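Local coordinates for protein acyl-coenzyme A oxidase acox-1.1 (PDB 5K3H) that catalyses the FAD-dependent desaturation of acyl-CoAs to (2E)-enoyl-CoAs, reducing oxygen to hydrogen peroxide, in the first step of peroxisomal beta-oxidation, at residues Thr24-His28 with Asp616-Phe620. Residues are numbered along the deposited sequence; the frame is centred on the assembly and turned at random.
Sequences TFDTH and DSWEF
Residues 24-28 are extended at Phe25, then turn into helix 27-35. Asp26 is the N-cap; its OD1 accepts a weak capping bond from His28 N at 3.0 Å. Residues 616-620 leave helix 590-616 through a type I beta turn, Asp616 to Glu619, closed by Glu619 N to Asp616 O at 2.8 Å. Glu619 has positive phi (52°), which breaks the helical path. The closest CA pair is Thr27 and Ser617, 4.8 Å apart.

His28 (chi1 m) donates from ND1 to Glu619 OE2 at 3.1 Å, a His-carboxylate hydrogen bond. Glu619 (m, t) points its CA-CB bond toward residues 24-28; its OE1 forms a salt bridge with Arg45. Thr27 CB packs against Ser617 OG at 3.3 Å. Ser617 OG also lies at the edge of the Phe25 ring, 3.5 Å from Phe25 CE2, and hydrogen-bonds Ser613 O. Thr27 OG1 accepts a hydrogen bond from Lys6 N.

This is structural packing away from the FAD, ATP and substrate sites. It joins the start of helix 27-35 to the loop after helix 590-616, N- and C-terminal helical regions 588 residues apart. Phe25 lies along helix 590-616, Ser617 touches Met30 of helix 27-35, and Trp618 packs on helix 300-319.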
loop_
_atom_site.group_PDB
_atom_site.type_symbol
_atom_site.label_atom_id
_atom_site.label_comp_id
_atom_site.label_asym_id
_atom_site.label_seq_id
_atom_site.Cartn_x
_atom_site.Cartn_y
_atom_site.Cartn_z
ATOM N N THR B 24 19.944 -24.564 10.140
ATOM C CA THR B 24 19.904 -25.988 10.432
ATOM C C THR B 24 19.705 -26.833 9.182
ATOM O O THR B 24 19.450 -28.039 9.302
ATOM C CB THR B 24 18.755 -26.270 11.363
ATOM O OG1 THR B 24 17.554 -26.041 10.623
ATOM C CG2 THR B 24 18.785 -25.323 12.537
ATOM N N PHE B 25 19.783 -26.223 7.993
ATOM C CA PHE B 25 19.541 -26.929 6.746
ATOM C C PHE B 25 20.362 -26.287 5.639
ATOM O O PHE B 25 20.772 -25.119 5.723
ATOM C CB PHE B 25 18.048 -26.928 6.360
ATOM C CG PHE B 25 17.485 -25.553 6.097
ATOM C CD1 PHE B 25 16.975 -24.782 7.135
ATOM C CD2 PHE B 25 17.471 -25.027 4.811
ATOM C CE1 PHE B 25 16.487 -23.526 6.901
ATOM C CE2 PHE B 25 16.982 -23.762 4.563
ATOM C CZ PHE B 25 16.482 -23.018 5.592
ATOM N N ASP B 26 20.543 -27.071 4.573
ATOM C CA ASP B 26 21.322 -26.690 3.396
ATOM C C ASP B 26 20.447 -25.876 2.437
ATOM O O ASP B 26 19.470 -26.393 1.886
ATOM C CB ASP B 26 21.830 -27.984 2.750
ATOM C CG ASP B 26 22.542 -27.767 1.429
ATOM O OD1 ASP B 26 22.751 -26.610 1.000
ATOM O OD2 ASP B 26 22.884 -28.788 0.783
ATOM N N THR B 27 20.826 -24.627 2.182
ATOM C CA THR B 27 19.946 -23.762 1.398
ATOM C C THR B 27 19.910 -24.148 -0.080
ATOM O O THR B 27 18.908 -23.858 -0.749
ATOM C CB THR B 27 20.340 -22.275 1.556
ATOM O OG1 THR B 27 21.683 -22.049 1.100
ATOM C CG2 THR B 27 20.234 -21.827 3.011
ATOM N N HIS B 28 20.947 -24.823 -0.602
ATOM C CA HIS B 28 20.838 -25.396 -1.948
ATOM C C HIS B 28 19.708 -26.416 -2.006
ATOM O O HIS B 28 19.013 -26.519 -3.026
ATOM C CB HIS B 28 22.145 -26.083 -2.382
ATOM C CG HIS B 28 23.240 -25.157 -2.818
ATOM N ND1 HIS B 28 23.038 -23.816 -3.073
ATOM C CD2 HIS B 28 24.554 -25.391 -3.045
ATOM C CE1 HIS B 28 24.183 -23.264 -3.436
ATOM N NE2 HIS B 28 25.117 -24.198 -3.429
ATOM N N ASP B 616 17.204 -16.693 1.966
ATOM C CA ASP B 616 18.336 -16.949 1.078
ATOM C C ASP B 616 18.077 -18.124 0.144
ATOM O O ASP B 616 18.650 -18.178 -0.942
ATOM C CB ASP B 616 19.614 -17.265 1.851
ATOM C CG ASP B 616 20.244 -16.060 2.479
ATOM O OD1 ASP B 616 20.037 -14.920 1.990
ATOM O OD2 ASP B 616 21.023 -16.276 3.447
ATOM N N SER B 617 17.284 -19.103 0.580
ATOM C CA SER B 617 17.055 -20.292 -0.231
ATOM C C SER B 617 16.346 -19.983 -1.537
ATOM O O SER B 617 16.341 -20.833 -2.434
ATOM C CB SER B 617 16.280 -21.338 0.564
ATOM O OG SER B 617 17.047 -21.798 1.676
ATOM N N TRP B 618 15.700 -18.820 -1.660
ATOM C CA TRP B 618 15.133 -18.445 -2.951
ATOM C C TRP B 618 16.202 -18.007 -3.948
ATOM O O TRP B 618 15.900 -17.878 -5.142
ATOM C CB TRP B 618 14.108 -17.345 -2.748
ATOM C CG TRP B 618 12.939 -17.844 -2.035
ATOM C CD1 TRP B 618 12.880 -18.203 -0.726
ATOM C CD2 TRP B 618 11.639 -18.043 -2.570
ATOM N NE1 TRP B 618 11.615 -18.629 -0.408
ATOM C CE2 TRP B 618 10.831 -18.535 -1.530
ATOM C CE3 TRP B 618 11.070 -17.844 -3.825
ATOM C CZ2 TRP B 618 9.483 -18.828 -1.705
ATOM C CZ3 TRP B 618 9.719 -18.142 -4.000
ATOM C CH2 TRP B 618 8.947 -18.625 -2.939
ATOM N N GLU B 619 17.408 -17.724 -3.456
ATOM C CA GLU B 619 18.605 -17.472 -4.243
ATOM C C GLU B 619 18.373 -16.401 -5.310
ATOM O O GLU B 619 18.433 -16.653 -6.514
ATOM C CB GLU B 619 19.116 -18.793 -4.815
ATOM C CG GLU B 619 19.579 -19.698 -3.691
ATOM C CD GLU B 619 20.245 -20.927 -4.185
ATOM O OE1 GLU B 619 19.829 -21.441 -5.251
ATOM O OE2 GLU B 619 21.196 -21.371 -3.523
ATOM N N PHE B 620 18.121 -15.180 -4.814
ATOM C CA PHE B 620 18.045 -13.980 -5.646
ATOM C C PHE B 620 19.376 -13.239 -5.592
ATOM O O PHE B 620 19.809 -12.807 -4.514
ATOM C CB PHE B 620 16.935 -13.050 -5.180
ATOM C CG PHE B 620 15.592 -13.687 -5.136
ATOM C CD1 PHE B 620 15.095 -14.387 -6.238
ATOM C CD2 PHE B 620 14.801 -13.573 -4.013
ATOM C CE1 PHE B 620 13.853 -14.969 -6.204
ATOM C CE2 PHE B 620 13.557 -14.165 -3.979
ATOM C CZ PHE B 620 13.095 -14.862 -5.079
#